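Local structure of alcohol dehydrogenase IV (Corynebacterium glutamicum, 3IV7) at residues L248-L254 against L308-F313. The protein probably acts as an NAD-dependent maleylacetate reductase of the iron-containing alcohol dehydrogenase family. Sequence-based numbering, arbitrary orientation.
Sequences LGGTFNL and LSDYGF
F313 reaches from 308-313, a short 3-10 turn running into loop, to three side chains of 248-254, the end of a helix and the turn after it. Its CG lies anti to the backbone N (chi1 -170°), which sends the ring toward 248-254. F313 CB rests on L254 CD1 at 3.7 Å. Farther out, F313 CE1 and CZ lie under L248 CD2. This methyl makes a CH-pi contact over one face of the ring, 4.1 Å from the centroid and 24° off the normal. F313 CE1 also ends over the centre of the F252 ring. F313 CE1 and F252 CD2 are 3.9 Å apart. The two rings form a T-shaped pair, with planes at 85° and the edge of F313 turned to the face of F252. The other face of F252 carries the methyl CG2 of its own neighbour T251.

The leucines complete the contact. L248 CD1 touches L308 CD1 at 3.8 Å, and the two side chains cross at about a right angle. L254 CD2 packs against the carbonyl O of Y311 at 3.6 Å. No hydrogen bond crosses between the segments; the contact is mostly apolar packing and the ring pair. N253 is the first residue to leave helical phi/psi, and its phi is positive. The backbone bond from L254 N to L248 O (3.1 Å) closes this turn.

This is plain packing within the mostly helical C-terminal region of the family. It joins the C-terminal end of helix 240-250 to the loop between helices 291-301 and 318-326. Helix 256-271 touches both leucines of 248-254, as well as L308 and Y311. Helix 318-326 packs on F252 and F313, and helix 339-351 on L308 and F313.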
ATOM      1  N   LEU A 248     -11.538  19.617  19.278  1.00 30.71           N
ATOM      2  CA  LEU A 248     -12.472  20.647  18.821  1.00 30.14           C
ATOM      3  C   LEU A 248     -13.832  20.033  18.443  1.00 31.22           C
ATOM      4  O   LEU A 248     -14.874  20.623  18.718  1.00 31.10           O
ATOM      5  CB  LEU A 248     -11.876  21.487  17.671  1.00 26.70           C
ATOM      6  CG  LEU A 248     -10.671  22.411  17.989  1.00 26.80           C
ATOM      7  CD1 LEU A 248     -10.175  23.148  16.734  1.00 21.74           C
ATOM      8  CD2 LEU A 248     -11.011  23.420  19.078  1.00 24.28           C
ATOM      9  N   GLY A 249     -13.813  18.839  17.855  1.00 36.29           N
ATOM     10  CA  GLY A 249     -15.053  18.117  17.504  1.00 35.32           C
ATOM     11  C   GLY A 249     -15.724  17.485  18.719  1.00 38.67           C
ATOM     12  O   GLY A 249     -16.937  17.505  18.847  1.00 39.03           O
ATOM     13  N   GLY A 250     -14.916  16.956  19.627  1.00 39.39           N
ATOM     14  CA  GLY A 250     -15.428  16.226  20.782  1.00 43.11           C
ATOM     15  C   GLY A 250     -15.931  17.123  21.875  1.00 45.72           C
ATOM     16  O   GLY A 250     -17.072  17.007  22.313  1.00 49.48           O
ATOM     17  N   THR A 251     -15.095  18.059  22.280  1.00 46.31           N
ATOM     18  CA  THR A 251     -15.390  18.905  23.413  1.00 42.65           C
ATOM     19  C   THR A 251     -16.190  20.137  23.046  1.00 42.27           C
ATOM     20  O   THR A 251     -17.026  20.591  23.828  1.00 42.01           O
ATOM     21  CB  THR A 251     -14.095  19.360  24.072  1.00 46.39           C
ATOM     22  OG1 THR A 251     -13.260  18.216  24.325  1.00 42.70           O
ATOM     23  CG2 THR A 251     -14.387  20.119  25.379  1.00 40.13           C
ATOM     24  N   PHE A 252     -15.934  20.703  21.865  1.00 38.84           N
ATOM     25  CA  PHE A 252     -16.618  21.946  21.476  1.00 36.65           C
ATOM     26  C   PHE A 252     -17.629  21.749  20.393  1.00 36.57           C
ATOM     27  O   PHE A 252     -18.225  22.697  19.932  1.00 34.54           O
ATOM     28  CB  PHE A 252     -15.594  22.981  21.052  1.00 34.90           C
ATOM     29  CG  PHE A 252     -14.659  23.345  22.126  1.00 33.54           C
ATOM     30  CD1 PHE A 252     -13.515  22.607  22.338  1.00 30.88           C
ATOM     31  CD2 PHE A 252     -14.930  24.400  22.960  1.00 34.89           C
ATOM     32  CE1 PHE A 252     -12.658  22.930  23.337  1.00 32.96           C
ATOM     33  CE2 PHE A 252     -14.070  24.723  23.968  1.00 39.12           C
ATOM     34  CZ  PHE A 252     -12.926  23.997  24.147  1.00 36.65           C
ATOM     35  N   ASN A 253     -17.796  20.513  19.961  1.00 38.47           N
ATOM     36  CA  ASN A 253     -18.750  20.174  18.910  1.00 40.76           C
ATOM     37  C   ASN A 253     -18.675  21.061  17.667  1.00 39.57           C
ATOM     38  O   ASN A 253     -19.691  21.390  17.073  1.00 38.32           O
ATOM     39  CB  ASN A 253     -20.179  20.162  19.466  1.00 42.92           C
ATOM     40  CG  ASN A 253     -21.158  19.355  18.564  1.00 46.08           C
ATOM     41  OD1 ASN A 253     -20.773  18.369  17.926  1.00 52.90           O
ATOM     42  ND2 ASN A 253     -22.403  19.789  18.517  1.00 61.37           N
ATOM     43  N   LEU A 254     -17.463  21.415  17.245  1.00 38.76           N
ATOM     44  CA  LEU A 254     -17.309  22.200  16.009  1.00 35.25           C
ATOM     45  C   LEU A 254     -17.544  21.257  14.837  1.00 32.67           C
ATOM     46  O   LEU A 254     -17.351  20.068  14.974  1.00 29.55           O
ATOM     47  CB  LEU A 254     -15.912  22.828  15.918  1.00 33.91           C
ATOM     48  CG  LEU A 254     -15.531  23.848  16.975  1.00 32.93           C
ATOM     49  CD1 LEU A 254     -14.237  24.581  16.562  1.00 28.36           C
ATOM     50  CD2 LEU A 254     -16.674  24.826  17.202  1.00 23.56           C
ATOM     51  N   LEU A 308     -12.065  29.497  12.656  1.00 24.54           N
ATOM     52  CA  LEU A 308     -12.936  28.707  13.540  1.00 25.23           C
ATOM     53  C   LEU A 308     -14.043  29.555  14.162  1.00 24.78           C
ATOM     54  O   LEU A 308     -15.099  29.012  14.560  1.00 24.16           O
ATOM     55  CB  LEU A 308     -12.124  27.971  14.616  1.00 26.67           C
ATOM     56  CG  LEU A 308     -11.032  27.013  14.081  1.00 21.24           C
ATOM     57  CD1 LEU A 308     -10.094  26.608  15.201  1.00 27.00           C
ATOM     58  CD2 LEU A 308     -11.651  25.798  13.423  1.00 21.39           C
ATOM     59  N   SER A 309     -13.833  30.877  14.223  1.00 23.13           N
ATOM     60  CA  SER A 309     -14.860  31.789  14.678  1.00 25.54           C
ATOM     61  C   SER A 309     -16.133  31.698  13.811  1.00 22.83           C
ATOM     62  O   SER A 309     -17.186  32.024  14.269  1.00 27.55           O
ATOM     63  CB  SER A 309     -14.359  33.256  14.699  1.00 26.21           C
ATOM     64  OG  SER A 309     -14.093  33.730  13.389  1.00 22.93           O
ATOM     65  N   ASP A 310     -16.005  31.298  12.553  1.00 24.81           N
ATOM     66  CA  ASP A 310     -17.175  31.120  11.707  1.00 26.99           C
ATOM     67  C   ASP A 310     -18.102  29.987  12.204  1.00 33.55           C
ATOM     68  O   ASP A 310     -19.247  29.925  11.788  1.00 37.41           O
ATOM     69  CB  ASP A 310     -16.772  30.822  10.274  1.00 23.07           C
ATOM     70  CG  ASP A 310     -16.390  32.069   9.491  1.00 19.34           C
ATOM     71  OD1 ASP A 310     -16.483  33.207  10.021  1.00 24.77           O
ATOM     72  OD2 ASP A 310     -16.003  31.906   8.328  1.00 32.17           O
ATOM     73  N   TYR A 311     -17.589  29.101  13.080  1.00 35.16           N
ATOM     74  CA  TYR A 311     -18.354  27.942  13.584  1.00 35.30           C
ATOM     75  C   TYR A 311     -18.642  28.055  15.066  1.00 35.04           C
ATOM     76  O   TYR A 311     -19.045  27.097  15.694  1.00 40.57           O
ATOM     77  CB  TYR A 311     -17.606  26.625  13.245  1.00 35.39           C
ATOM     78  CG  TYR A 311     -17.079  26.678  11.845  1.00 29.83           C
ATOM     79  CD1 TYR A 311     -17.949  26.761  10.771  1.00 32.29           C
ATOM     80  CD2 TYR A 311     -15.729  26.843  11.598  1.00 32.66           C
ATOM     81  CE1 TYR A 311     -17.488  26.905   9.487  1.00 26.37           C
ATOM     82  CE2 TYR A 311     -15.249  26.989  10.295  1.00 27.32           C
ATOM     83  CZ  TYR A 311     -16.124  27.051   9.262  1.00 34.70           C
ATOM     84  OH  TYR A 311     -15.660  27.247   7.995  1.00 33.71           O
ATOM     85  N   GLY A 312     -18.431  29.226  15.617  1.00 34.52           N
ATOM     86  CA  GLY A 312     -18.827  29.494  17.003  1.00 35.63           C
ATOM     87  C   GLY A 312     -17.723  29.334  18.042  1.00 34.52           C
ATOM     88  O   GLY A 312     -17.941  29.602  19.203  1.00 33.26           O
ATOM     89  N   PHE A 313     -16.536  28.903  17.623  1.00 31.08           N
ATOM     90  CA  PHE A 313     -15.422  28.779  18.556  1.00 28.19           C
ATOM     91  C   PHE A 313     -15.035  30.173  19.020  1.00 27.49           C
ATOM     92  O   PHE A 313     -15.142  31.108  18.273  1.00 31.21           O
ATOM     93  CB  PHE A 313     -14.242  28.081  17.876  1.00 28.42           C
ATOM     94  CG  PHE A 313     -13.155  27.699  18.814  1.00 29.81           C
ATOM     95  CD1 PHE A 313     -13.428  26.899  19.917  1.00 25.56           C
ATOM     96  CD2 PHE A 313     -11.851  28.111  18.592  1.00 28.30           C
ATOM     97  CE1 PHE A 313     -12.418  26.554  20.811  1.00 30.06           C
ATOM     98  CE2 PHE A 313     -10.808  27.748  19.488  1.00 32.59           C
ATOM     99  CZ  PHE A 313     -11.092  26.979  20.583  1.00 26.84           C
TER